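Local atomic coordinates of prolyl-tRNA synthetase (Naegleria fowleri, PDB entry 6UYH), a protein that probably joins proline to its cognate tRNA at the expense of ATP, as a class II aminoacyl-tRNA synthetase whose active site is occupied here by halofuginone and AMPPNP. Residues E24-V29 with H155-I160; F185-L190 with G237-L242; I371-R376 with D392-V397; I417-T422 with N504-F509. One frame throughout, in Å; residues are numbered along the deposited sequence.

Contact 1: E24-V29 with H155-I160; sequences EWYSQV and HAVPFI. With ANP (phosphoaminophosphonic acid-adenylate ester), chain C.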
# COMPACT_ATOMS: atom_id res chain seq x y z
N GLU A 24 0.09 9.32 29.36
CA GLU A 24 1.55 9.40 29.39
C GLU A 24 2.17 8.02 29.22
O GLU A 24 3.16 7.88 28.48
CB GLU A 24 2.01 10.07 30.69
CG GLU A 24 3.52 10.11 30.88
CD GLU A 24 4.27 10.89 29.80
OE1 GLU A 24 3.64 11.71 29.09
OE2 GLU A 24 5.50 10.69 29.67
N TRP A 25 1.60 7.00 29.86
CA TRP A 25 2.03 5.62 29.63
C TRP A 25 1.99 5.27 28.15
O TRP A 25 2.94 4.71 27.59
CB TRP A 25 1.14 4.64 30.42
CG TRP A 25 1.38 3.20 30.04
CD1 TRP A 25 2.33 2.36 30.57
CD2 TRP A 25 0.69 2.44 29.04
NE1 TRP A 25 2.26 1.12 29.97
CE2 TRP A 25 1.26 1.15 29.02
CE3 TRP A 25 -0.37 2.72 28.17
CZ2 TRP A 25 0.83 0.15 28.15
CZ3 TRP A 25 -0.81 1.72 27.30
CH2 TRP A 25 -0.21 0.45 27.30
N TYR A 26 0.87 5.60 27.49
CA TYR A 26 0.70 5.26 26.08
C TYR A 26 1.74 5.95 25.22
O TYR A 26 2.35 5.32 24.34
CB TYR A 26 -0.71 5.70 25.65
CG TYR A 26 -1.16 5.31 24.27
CD1 TYR A 26 -1.21 3.98 23.87
CD2 TYR A 26 -1.61 6.28 23.37
CE1 TYR A 26 -1.66 3.62 22.62
CE2 TYR A 26 -2.08 5.93 22.10
CZ TYR A 26 -2.11 4.60 21.74
OH TYR A 26 -2.58 4.25 20.50
N SER A 27 1.98 7.23 25.48
CA SER A 27 3.01 7.95 24.74
C SER A 27 4.37 7.29 24.91
O SER A 27 5.10 7.09 23.93
CB SER A 27 3.04 9.40 25.18
OG SER A 27 4.06 10.10 24.50
N GLN A 28 4.72 6.92 26.14
CA GLN A 28 6.03 6.31 26.38
C GLN A 28 6.13 4.95 25.71
O GLN A 28 7.17 4.61 25.13
CB GLN A 28 6.31 6.22 27.88
CG GLN A 28 6.54 7.58 28.52
CD GLN A 28 7.23 7.48 29.87
OE1 GLN A 28 8.01 6.55 30.12
NE2 GLN A 28 6.93 8.42 30.76
N VAL A 29 5.05 4.15 25.75
CA VAL A 29 5.12 2.81 25.18
C VAL A 29 5.23 2.87 23.65
O VAL A 29 6.01 2.12 23.05
CB VAL A 29 3.91 1.97 25.63
CG1 VAL A 29 3.83 0.67 24.83
CG2 VAL A 29 4.01 1.65 27.13
N HIS A 155 -9.66 15.96 19.89
CA HIS A 155 -8.23 15.81 20.15
C HIS A 155 -7.69 14.55 19.49
O HIS A 155 -8.28 13.47 19.60
CB HIS A 155 -8.00 15.75 21.66
CG HIS A 155 -6.59 16.00 22.08
ND1 HIS A 155 -5.64 15.00 22.14
CD2 HIS A 155 -5.96 17.13 22.48
CE1 HIS A 155 -4.49 15.50 22.55
NE2 HIS A 155 -4.66 16.80 22.77
N ALA A 156 -6.55 14.68 18.81
CA ALA A 156 -5.96 13.53 18.14
C ALA A 156 -5.41 12.54 19.16
O ALA A 156 -4.99 12.91 20.26
CB ALA A 156 -4.87 13.97 17.16
N VAL A 157 -5.46 11.25 18.80
CA VAL A 157 -4.95 10.17 19.63
C VAL A 157 -4.13 9.26 18.73
O VAL A 157 -4.64 8.77 17.72
CB VAL A 157 -6.06 9.38 20.33
CG1 VAL A 157 -5.47 8.21 21.15
CG2 VAL A 157 -6.90 10.29 21.23
N PRO A 158 -2.85 9.03 19.01
CA PRO A 158 -2.05 8.14 18.15
C PRO A 158 -2.81 6.85 17.87
O PRO A 158 -3.39 6.25 18.77
CB PRO A 158 -0.78 7.90 18.97
CG PRO A 158 -0.63 9.18 19.77
CD PRO A 158 -2.06 9.57 20.14
N PHE A 159 -2.85 6.48 16.58
CA PHE A 159 -3.55 5.34 16.02
C PHE A 159 -5.07 5.45 16.10
O PHE A 159 -5.74 5.27 15.09
CB PHE A 159 -3.12 4.02 16.67
CG PHE A 159 -1.64 3.74 16.56
CD1 PHE A 159 -1.04 3.58 15.31
CD2 PHE A 159 -0.87 3.61 17.69
CE1 PHE A 159 0.33 3.33 15.21
CE2 PHE A 159 0.50 3.35 17.60
CZ PHE A 159 1.09 3.20 16.35
N ILE A 160 -5.63 5.78 17.28
CA ILE A 160 -7.08 5.72 17.46
C ILE A 160 -7.78 6.79 16.63
O ILE A 160 -8.86 6.55 16.07
CB ILE A 160 -7.45 5.87 18.94
CG1 ILE A 160 -6.80 4.77 19.78
CG2 ILE A 160 -8.98 5.88 19.10
CD1 ILE A 160 -7.32 3.37 19.49
PG ANP C . -15.60 7.78 14.72
O1G ANP C . -16.64 8.07 15.70
O2G ANP C . -15.09 9.16 14.13
O3G ANP C . -14.46 7.00 15.48
PB ANP C . -16.52 7.18 11.93
O1B ANP C . -17.95 7.08 11.66
O2B ANP C . -16.04 8.62 11.57
N3B ANP C . -16.14 6.83 13.49
PA ANP C . -15.90 5.56 9.62
O1A ANP C . -17.10 4.71 9.51
O2A ANP C . -15.95 6.69 8.66
O3A ANP C . -15.72 6.16 11.08
O5' ANP C . -14.49 4.80 9.40
C5' ANP C . -14.25 3.38 9.33
C4' ANP C . -13.39 3.00 10.51
O4' ANP C . -12.18 3.78 10.49
C3' ANP C . -14.04 3.33 11.84
O3' ANP C . -14.90 2.27 12.26
C2' ANP C . -12.83 3.49 12.77
O2' ANP C . -12.48 2.24 13.35
C1' ANP C . -11.74 4.02 11.82
N9 ANP C . -11.49 5.45 11.96
C8 ANP C . -12.40 6.47 11.84
N7 ANP C . -11.89 7.67 12.02
C5 ANP C . -10.54 7.42 12.27
C6 ANP C . -9.46 8.27 12.54
N6 ANP C . -9.53 9.60 12.55
N1 ANP C . -8.26 7.69 12.78
C2 ANP C . -8.16 6.36 12.72
N3 ANP C . -9.11 5.46 12.46
C4 ANP C . -10.29 6.06 12.24

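Contact 2: F185-L190 with G237-L242; sequences FTILEL and GTSHHL. With ANP (phosphoaminophosphonic acid-adenylate ester), chain C; HFG (7-bromo-6-chloro-3-{3-[(2R,3S)-3-hydroxypiperidin-2-yl]-2-oxopropyl}quinazolin-4(3H)-one), chain D.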
# COMPACT_ATOMS: atom_id res chain seq x y z
N PHE A 185 -22.45 -9.19 6.86
CA PHE A 185 -22.11 -9.96 8.06
C PHE A 185 -20.90 -10.86 7.83
O PHE A 185 -20.18 -11.17 8.79
CB PHE A 185 -23.35 -10.74 8.52
CG PHE A 185 -24.44 -9.84 9.03
CD1 PHE A 185 -24.43 -9.38 10.34
CD2 PHE A 185 -25.43 -9.38 8.17
CE1 PHE A 185 -25.41 -8.52 10.81
CE2 PHE A 185 -26.42 -8.51 8.62
CZ PHE A 185 -26.41 -8.08 9.95
N THR A 186 -20.66 -11.25 6.58
CA THR A 186 -19.41 -11.92 6.22
C THR A 186 -18.20 -11.03 6.48
O THR A 186 -17.20 -11.47 7.06
CB THR A 186 -19.48 -12.35 4.75
OG1 THR A 186 -20.51 -13.33 4.58
CG2 THR A 186 -18.14 -12.94 4.29
N ILE A 187 -18.27 -9.76 6.05
CA ILE A 187 -17.16 -8.84 6.31
C ILE A 187 -17.04 -8.56 7.80
O ILE A 187 -15.93 -8.48 8.34
CB ILE A 187 -17.33 -7.54 5.50
CG1 ILE A 187 -17.28 -7.82 3.98
CG2 ILE A 187 -16.23 -6.52 5.86
CD1 ILE A 187 -15.94 -8.35 3.49
N LEU A 188 -18.18 -8.42 8.49
CA LEU A 188 -18.14 -8.19 9.93
C LEU A 188 -17.44 -9.33 10.66
O LEU A 188 -16.67 -9.10 11.60
CB LEU A 188 -19.56 -8.00 10.47
CG LEU A 188 -19.61 -7.48 11.92
CD1 LEU A 188 -19.17 -6.03 11.99
CD2 LEU A 188 -21.01 -7.66 12.51
N GLU A 189 -17.69 -10.57 10.23
CA GLU A 189 -16.98 -11.71 10.80
C GLU A 189 -15.48 -11.64 10.49
O GLU A 189 -14.65 -12.00 11.33
CB GLU A 189 -17.59 -13.01 10.29
CG GLU A 189 -16.78 -14.27 10.57
CD GLU A 189 -16.68 -14.63 12.06
OE1 GLU A 189 -17.37 -14.01 12.89
OE2 GLU A 189 -15.92 -15.56 12.38
N LEU A 190 -15.10 -11.17 9.29
CA LEU A 190 -13.68 -11.02 9.00
C LEU A 190 -13.03 -9.98 9.90
O LEU A 190 -11.88 -10.15 10.31
CB LEU A 190 -13.46 -10.65 7.53
CG LEU A 190 -13.69 -11.74 6.49
CD1 LEU A 190 -13.28 -11.22 5.11
CD2 LEU A 190 -12.92 -13.02 6.83
N GLY A 237 -14.33 -1.13 13.69
CA GLY A 237 -14.44 -1.38 12.27
C GLY A 237 -15.91 -1.40 11.91
O GLY A 237 -16.74 -1.62 12.79
N THR A 238 -16.25 -1.18 10.65
CA THR A 238 -17.63 -0.83 10.31
C THR A 238 -18.04 -1.53 9.03
O THR A 238 -17.27 -1.57 8.08
CB THR A 238 -17.75 0.68 10.14
OG1 THR A 238 -17.14 1.34 11.26
CG2 THR A 238 -19.20 1.07 10.10
N SER A 239 -19.26 -2.07 8.99
CA SER A 239 -19.76 -2.70 7.77
C SER A 239 -21.21 -2.29 7.55
O SER A 239 -22.09 -2.63 8.35
CB SER A 239 -19.61 -4.23 7.87
OG SER A 239 -20.01 -4.86 6.67
N HIS A 240 -21.46 -1.53 6.48
CA HIS A 240 -22.75 -0.91 6.19
C HIS A 240 -23.49 -1.67 5.10
O HIS A 240 -22.89 -2.03 4.08
CB HIS A 240 -22.59 0.52 5.67
CG HIS A 240 -21.75 1.41 6.51
ND1 HIS A 240 -22.20 1.95 7.70
CD2 HIS A 240 -20.51 1.91 6.32
CE1 HIS A 240 -21.26 2.71 8.22
NE2 HIS A 240 -20.23 2.71 7.40
N HIS A 241 -24.80 -1.82 5.27
CA HIS A 241 -25.68 -2.03 4.13
C HIS A 241 -26.22 -0.68 3.69
O HIS A 241 -26.90 0.01 4.47
CB HIS A 241 -26.83 -2.99 4.46
CG HIS A 241 -27.77 -3.21 3.32
ND1 HIS A 241 -27.34 -3.57 2.06
CD2 HIS A 241 -29.12 -3.09 3.23
CE1 HIS A 241 -28.38 -3.67 1.25
NE2 HIS A 241 -29.48 -3.38 1.94
N LEU A 242 -25.91 -0.28 2.46
CA LEU A 242 -26.31 1.02 1.95
C LEU A 242 -27.65 0.97 1.24
O LEU A 242 -28.18 2.02 0.85
CB LEU A 242 -25.22 1.58 1.02
CG LEU A 242 -23.79 1.67 1.56
CD1 LEU A 242 -22.83 2.11 0.45
CD2 LEU A 242 -23.70 2.61 2.76
PG ANP C . -15.60 7.78 14.72
O1G ANP C . -16.64 8.07 15.70
O2G ANP C . -15.09 9.16 14.13
O3G ANP C . -14.46 7.00 15.48
PB ANP C . -16.52 7.18 11.93
O1B ANP C . -17.95 7.08 11.66
O2B ANP C . -16.04 8.62 11.57
N3B ANP C . -16.14 6.83 13.49
PA ANP C . -15.90 5.56 9.62
O1A ANP C . -17.10 4.71 9.51
O2A ANP C . -15.95 6.69 8.66
O3A ANP C . -15.72 6.16 11.08
O5' ANP C . -14.49 4.80 9.40
C5' ANP C . -14.25 3.38 9.33
C4' ANP C . -13.39 3.00 10.51
O4' ANP C . -12.18 3.78 10.49
C3' ANP C . -14.04 3.33 11.84
O3' ANP C . -14.90 2.27 12.26
C2' ANP C . -12.83 3.49 12.77
O2' ANP C . -12.48 2.24 13.35
C1' ANP C . -11.74 4.02 11.82
N9 ANP C . -11.49 5.45 11.96
C8 ANP C . -12.40 6.47 11.84
N7 ANP C . -11.89 7.67 12.02
C5 ANP C . -10.54 7.42 12.27
C6 ANP C . -9.46 8.27 12.54
N6 ANP C . -9.53 9.60 12.55
N1 ANP C . -8.26 7.69 12.78
C2 ANP C . -8.16 6.36 12.72
N3 ANP C . -9.11 5.46 12.46
C4 ANP C . -10.29 6.06 12.24
O4' HFG D . -16.72 7.00 5.66
C21 HFG D . -17.85 6.78 6.05
C3' HFG D . -18.64 5.58 5.58
C2' HFG D . -17.81 4.37 5.13
N1' HFG D . -17.04 4.64 3.91
C6' HFG D . -16.38 3.43 3.41
C5' HFG D . -15.43 2.84 4.42
C4' HFG D . -16.15 2.60 5.75
C39 HFG D . -16.86 3.86 6.22
O7' HFG D . -17.60 3.58 7.41
C1' HFG D . -18.55 7.74 7.02
N3 HFG D . -17.96 9.08 7.00
C4 HFG D . -18.15 9.84 5.85
O11 HFG D . -18.83 9.44 4.93
C10 HFG D . -17.44 11.13 5.88
C5 HFG D . -17.55 12.01 4.80
C2 HFG D . -17.18 9.51 8.04
N1 HFG D . -16.53 10.62 8.09
C9 HFG D . -16.64 11.45 6.97
C8 HFG D . -15.91 12.64 6.97
C7 HFG D . -16.01 13.49 5.88
BR1 HFG D . -14.91 15.03 5.86
C6 HFG D . -16.84 13.20 4.82
CL1 HFG D . -17.07 14.32 3.52

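Contact 3: I371-R376 with D392-V397; sequences IMLCRR and DSIKAV. With EDO (1,2-ethanediol), chain B.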
# COMPACT_ATOMS: atom_id res chain seq x y z
N ILE A 371 16.79 -25.81 27.31
CA ILE A 371 16.84 -24.37 27.13
C ILE A 371 15.79 -23.73 28.03
O ILE A 371 14.87 -24.39 28.52
CB ILE A 371 16.61 -23.95 25.67
CG1 ILE A 371 15.32 -24.57 25.13
CG2 ILE A 371 17.80 -24.34 24.81
CD1 ILE A 371 14.90 -24.05 23.77
N MET A 372 15.93 -22.43 28.23
CA MET A 372 15.03 -21.66 29.08
C MET A 372 14.16 -20.77 28.21
O MET A 372 14.66 -20.09 27.31
CB MET A 372 15.82 -20.81 30.08
CG MET A 372 14.97 -19.87 30.93
SD MET A 372 14.04 -20.73 32.21
CE MET A 372 15.37 -21.37 33.22
N LEU A 373 12.85 -20.79 28.46
CA LEU A 373 11.89 -19.99 27.72
C LEU A 373 11.23 -19.00 28.67
O LEU A 373 11.00 -19.31 29.84
CB LEU A 373 10.82 -20.87 27.05
CG LEU A 373 11.11 -21.44 25.66
CD1 LEU A 373 12.38 -22.26 25.65
CD2 LEU A 373 9.95 -22.28 25.16
N CYS A 374 10.95 -17.79 28.17
CA CYS A 374 10.23 -16.78 28.95
C CYS A 374 9.20 -16.13 28.04
O CYS A 374 9.56 -15.60 26.98
CB CYS A 374 11.19 -15.73 29.52
SG CYS A 374 10.38 -14.48 30.55
N ARG A 375 7.94 -16.16 28.45
CA ARG A 375 6.85 -15.61 27.66
C ARG A 375 6.51 -14.20 28.13
O ARG A 375 6.37 -13.96 29.34
CB ARG A 375 5.61 -16.52 27.70
CG ARG A 375 5.12 -16.90 29.08
CD ARG A 375 4.02 -17.95 28.97
NE ARG A 375 2.77 -17.37 28.49
CZ ARG A 375 1.64 -18.06 28.34
NH1 ARG A 375 1.61 -19.35 28.61
NH2 ARG A 375 0.54 -17.44 27.91
N ARG A 376 6.40 -13.28 27.17
CA ARG A 376 6.29 -11.85 27.46
C ARG A 376 4.97 -11.48 28.14
O ARG A 376 4.94 -10.56 28.96
CB ARG A 376 6.43 -11.07 26.14
CG ARG A 376 6.25 -9.56 26.24
CD ARG A 376 7.38 -8.88 27.00
NE ARG A 376 7.15 -7.44 27.04
CZ ARG A 376 6.46 -6.81 27.98
NH1 ARG A 376 5.95 -7.49 29.00
NH2 ARG A 376 6.28 -5.50 27.90
N ASP A 392 7.58 -26.93 15.41
CA ASP A 392 6.19 -27.15 15.79
C ASP A 392 5.97 -26.85 17.27
O ASP A 392 4.95 -26.26 17.64
CB ASP A 392 5.79 -28.59 15.48
CG ASP A 392 5.57 -28.83 14.00
OD1 ASP A 392 5.63 -27.86 13.22
OD2 ASP A 392 5.34 -29.99 13.62
N SER A 393 6.91 -27.26 18.14
CA SER A 393 6.70 -27.03 19.56
C SER A 393 6.80 -25.55 19.92
O SER A 393 6.10 -25.08 20.82
CB SER A 393 7.68 -27.87 20.39
OG SER A 393 9.01 -27.41 20.26
N ILE A 394 7.65 -24.80 19.21
CA ILE A 394 7.74 -23.37 19.46
C ILE A 394 6.50 -22.65 18.93
O ILE A 394 5.97 -21.74 19.58
CB ILE A 394 9.04 -22.80 18.86
CG1 ILE A 394 10.26 -23.37 19.58
CG2 ILE A 394 9.03 -21.28 18.91
CD1 ILE A 394 10.24 -23.16 21.09
N LYS A 395 6.02 -23.05 17.75
CA LYS A 395 4.75 -22.50 17.27
C LYS A 395 3.62 -22.77 18.25
O LYS A 395 2.74 -21.92 18.46
CB LYS A 395 4.41 -23.08 15.89
CG LYS A 395 5.29 -22.56 14.77
CD LYS A 395 5.04 -23.31 13.47
CE LYS A 395 5.99 -22.82 12.38
NZ LYS A 395 5.85 -23.59 11.11
N ALA A 396 3.62 -23.96 18.85
CA ALA A 396 2.61 -24.30 19.85
C ALA A 396 2.71 -23.38 21.06
O ALA A 396 1.69 -23.01 21.66
CB ALA A 396 2.75 -25.77 20.26
N VAL A 397 3.94 -23.01 21.44
CA VAL A 397 4.12 -22.04 22.52
C VAL A 397 3.56 -20.69 22.12
O VAL A 397 2.91 -20.00 22.91
CB VAL A 397 5.61 -21.95 22.90
CG1 VAL A 397 5.85 -20.81 23.86
CG2 VAL A 397 6.09 -23.28 23.49
C1 EDO B . 4.40 -23.27 28.85
O1 EDO B . 3.75 -24.26 29.65
C2 EDO B . 4.39 -21.93 29.59
O2 EDO B . 3.03 -21.56 29.82

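Contact 4: I417-T422 with N504-F509; sequences IVVTRT and NCWALF. With EDO (1,2-ethanediol), chain E.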
# COMPACT_ATOMS: atom_id res chain seq x y z
N ILE A 417 -19.00 -5.66 31.66
CA ILE A 417 -20.30 -5.43 31.05
C ILE A 417 -21.35 -5.73 32.11
O ILE A 417 -21.46 -6.87 32.58
CB ILE A 417 -20.51 -6.30 29.80
CG1 ILE A 417 -19.53 -5.90 28.70
CG2 ILE A 417 -21.94 -6.16 29.29
CD1 ILE A 417 -19.45 -6.93 27.57
N VAL A 418 -22.11 -4.71 32.50
CA VAL A 418 -23.06 -4.79 33.59
C VAL A 418 -24.45 -4.54 33.03
O VAL A 418 -24.67 -3.55 32.32
CB VAL A 418 -22.74 -3.76 34.69
CG1 VAL A 418 -23.76 -3.84 35.80
CG2 VAL A 418 -21.32 -3.98 35.21
N VAL A 419 -25.40 -5.41 33.38
CA VAL A 419 -26.81 -5.16 33.08
C VAL A 419 -27.32 -4.08 34.03
O VAL A 419 -27.32 -4.26 35.26
CB VAL A 419 -27.63 -6.45 33.23
CG1 VAL A 419 -29.12 -6.16 32.99
CG2 VAL A 419 -27.13 -7.52 32.29
N THR A 420 -27.78 -2.97 33.48
CA THR A 420 -28.24 -1.84 34.28
C THR A 420 -29.69 -1.53 33.90
O THR A 420 -29.95 -0.87 32.89
CB THR A 420 -27.32 -0.62 34.10
OG1 THR A 420 -27.27 -0.22 32.73
CG2 THR A 420 -25.90 -0.96 34.55
N ARG A 421 -30.63 -2.02 34.72
CA ARG A 421 -32.04 -1.88 34.40
C ARG A 421 -32.60 -0.50 34.73
O ARG A 421 -33.66 -0.15 34.20
CB ARG A 421 -32.85 -2.95 35.15
CG ARG A 421 -32.56 -4.38 34.67
CD ARG A 421 -33.11 -5.36 35.68
NE ARG A 421 -32.86 -6.76 35.34
CZ ARG A 421 -31.74 -7.41 35.62
NH1 ARG A 421 -30.73 -6.78 36.21
NH2 ARG A 421 -31.61 -8.69 35.30
N THR A 422 -31.94 0.27 35.59
CA THR A 422 -32.43 1.57 36.04
C THR A 422 -31.31 2.60 35.98
O THR A 422 -30.12 2.25 35.91
CB THR A 422 -32.97 1.51 37.48
OG1 THR A 422 -31.90 1.19 38.38
CG2 THR A 422 -34.07 0.48 37.61
N ASN A 504 -37.70 -2.89 23.71
CA ASN A 504 -37.87 -4.16 23.01
C ASN A 504 -36.55 -4.82 22.63
O ASN A 504 -36.55 -5.78 21.85
CB ASN A 504 -38.76 -4.01 21.76
CG ASN A 504 -38.25 -2.99 20.76
OD1 ASN A 504 -37.13 -2.47 20.86
ND2 ASN A 504 -39.09 -2.70 19.75
N CYS A 505 -35.43 -4.34 23.16
CA CYS A 505 -34.14 -5.01 23.03
C CYS A 505 -33.21 -4.42 24.08
O CYS A 505 -33.60 -3.52 24.84
CB CYS A 505 -33.56 -4.84 21.61
SG CYS A 505 -33.20 -3.14 21.20
N TRP A 506 -31.98 -4.93 24.11
CA TRP A 506 -30.94 -4.41 24.98
C TRP A 506 -29.89 -3.70 24.13
O TRP A 506 -29.50 -4.21 23.08
CB TRP A 506 -30.26 -5.53 25.77
CG TRP A 506 -31.15 -6.18 26.79
CD1 TRP A 506 -31.94 -7.28 26.60
CD2 TRP A 506 -31.30 -5.80 28.16
NE1 TRP A 506 -32.58 -7.60 27.78
CE2 TRP A 506 -32.21 -6.71 28.75
CE3 TRP A 506 -30.76 -4.78 28.95
CZ2 TRP A 506 -32.60 -6.62 30.09
CZ3 TRP A 506 -31.15 -4.69 30.29
CH2 TRP A 506 -32.06 -5.61 30.84
N ALA A 507 -29.47 -2.53 24.58
CA ALA A 507 -28.40 -1.79 23.93
C ALA A 507 -27.19 -1.64 24.85
O ALA A 507 -27.32 -1.48 26.07
CB ALA A 507 -28.88 -0.39 23.49
N LEU A 508 -26.01 -1.68 24.24
CA LEU A 508 -24.76 -1.47 24.96
C LEU A 508 -24.38 0.01 24.88
O LEU A 508 -24.26 0.57 23.78
CB LEU A 508 -23.66 -2.36 24.38
CG LEU A 508 -22.39 -2.56 25.20
CD1 LEU A 508 -22.67 -3.38 26.44
CD2 LEU A 508 -21.29 -3.22 24.33
N PHE A 509 -24.26 0.64 26.05
CA PHE A 509 -23.88 2.04 26.18
C PHE A 509 -22.62 2.12 27.03
O PHE A 509 -22.39 1.29 27.91
CB PHE A 509 -24.99 2.86 26.87
CG PHE A 509 -26.03 3.39 25.93
CD1 PHE A 509 -26.90 2.53 25.28
CD2 PHE A 509 -26.14 4.76 25.70
CE1 PHE A 509 -27.87 3.02 24.42
CE2 PHE A 509 -27.11 5.26 24.83
CZ PHE A 509 -27.97 4.39 24.19
C1 EDO E . -27.76 -9.42 37.01
O1 EDO E . -28.32 -8.12 37.26
C2 EDO E . -27.99 -9.79 35.55
O2 EDO E . -29.35 -10.21 35.39

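Contact 1: E24-V29 with H155-I160
Tyr26 is the one bump that helix 22-32 pushes into the 155-160 loop, and the hollow that takes it is built from Val157, Pro158, Phe159 and, more loosely, Ile160. With CG anti to the backbone N (chi1 -173°), the phenol runs straight off the helix toward the loop. Its CE2 edge slides past the proline ring in the opposite direction, CE2 lying 3.9 Å from Pro158 CB, and Val157 CG1 fills in beside the same carbon at 4.2 Å. At the tip, the hydroxyl meets the rim of the next ring near its plane, with Tyr26 OH 3.4 Å from Phe159 CD2. Helix 274-283 adds Ile280 and Met281 against the tyrosine, while Phe47 meets the Phe159 ring edge-to-face. The polar end of the side chain is bonded as well: Tyr26 OH donates a hydrogen bond of 2.8 Å to Pro158 O, arriving from above the carbonyl plane, 48° out of it, rather than on a lone pair. A few bonds further on, Ile160 O comes within 3.4 Å of C2 of the ANP adenine. One largely apolar plug with a single directed bond thus ties Pro158 O to the helix, right beside Phe159 and Ile160 of the nucleotide pocket, and probably helps to hold the loop there.

Contact 2: F185-L190 with G237-L242
Thr238 OG1 and the ribose hydroxyl O3' of ANP share the shortest polar bond here, 2.6 Å long. Two residues further along the strand, His240 NE2 donates to O7' of halofuginone at 2.8 Å with an N-H...acceptor angle of 157°; the ligand oxygen lies at the ring edge, near its plane. Thr220 OG1 holds ND1 on the other side of the imidazole and so helps fix how that ring is turned. Thr238 and His240 thus serve the two ligands, and the alternation of a strand sends Ser239 between them to the other face, toward helix 177-198. There the packing is close: Ser239 CA and Leu188 CA are 6.1 Å apart. Ser239 OG, set anti to its own N (chi1 -176°), rests 4.0 Å from Ile187 CB and is satisfied by Val184 O one turn earlier in the helix. The small serine is consistent with so close an approach of the helix backbone. Ile187 turns its end away from the 237-242 segment and touches Trp269 of strand 261-272, whereas Leu188 packs on Thr221 and Val223 of strand 219-227. Strand 232-243 runs between these two antiparallel partners, with the helix laid over one face and the ligands on the other.

Contact 3: I371-R376 with D392-V397
Leu373 reaches out from strand 370-375 and overlaps two side chains of helix 391-415 with a single methyl group. Its CD2 lies 4.2 Å from Ile394 CD1 and 4.3 Å from Val397 CG2, residues three apart and hence on the same side of the helix. The leucine and Ile394 meet at a slant, methyl to methyl, whereas Val397 brings in a short branch from the following turn. Ile394 extends toward the strand because its CG1 turns anti to the carbonyl carbon (chi1 -66°), which carries CD1 to the leucine methyl. The contact is purely apolar, and wider packing closes round it: Trp382 and Met384 of strand 381-385 touch Leu373, Leu357 meets Val397, and Ile331 meets Ile394. Farther along the strand, Arg375 points the same way but finds polar company instead. Asp377 pairs with its NH2 in a salt bridge, Ser404 of the same helix bonds that nitrogen too, and NH1 gives a 2.9 Å bond to O2 of an ethanediol probably derived from the crystallisation liquor. A helix laid over a mixed five-stranded sheet through such aliphatic residues is the layered alpha/beta build of the anticodon-binding domain of class IIa synthetases, far from the halofuginone and ANP sites.

Contact 4: I417-T422 with N504-F509
The Trp506 indole and the Arg421 guanidinium stand almost perpendicular, their planes 84° apart, and do not stack. What reaches the indole edge from the arginine is its CG methylene, with Arg421 CG 4.1 Å from Trp506 CH2. Val419 CG1 sits beside both groups and touches each: it lies 3.6 Å above one face of the guanidinium, offset toward the rim, and approaches the indole obliquely, 3.7 Å from Trp506 CH2. At the guanidinium edge an ethanediol, probably from the crystallisation liquor, takes two bonds, 2.7 Å from Arg421 NH2 to O2 and 3.0 Å from Arg421 NH1 to O1. Extended from CG to NE, the arginine carries its guanidinium past the CG contact to the ethanediol, beside Val419 and off the CH2 end of the indole. On the far side of Val419, Ile417 CG2 meets Leu508 CD1 at 4.0 Å, the two side chains crossing at about a right angle. The indole nitrogen is satisfied by Pro486 O, and Phe485 meets the same ring. Strands 417-419 and 505-512 thus touch through side chains alone: strand 435-440 lies between them, parallel to the first and antiparallel to the second, while Ile204 of strand 204-207 packs on both Ile417 and Leu508.

How the contacts relate
From the N terminus, the four contacts close in series, none nested in or crossing another. Contact 1 closes the longest loop, 125 residues, bringing the N-terminal helix 22-32 back to the catalytic core. Contact 2 closes a shorter one within that core; the centres of the two are 27 Å apart, on opposite sides of the chain's centre, yet both reach ANP. Contact 3 lies in the anticodon-binding domain and closes a loop of only 15 residues. Its helix 391-415 leads directly into strand 417-419, where contact 4 begins, closing a loop of 81 residues in the C-terminal region about 42 Å away, centre to centre. Strand 505-512 of contact 4 then runs beside strand 232-243 of contact 2, joining the chain's end to the core.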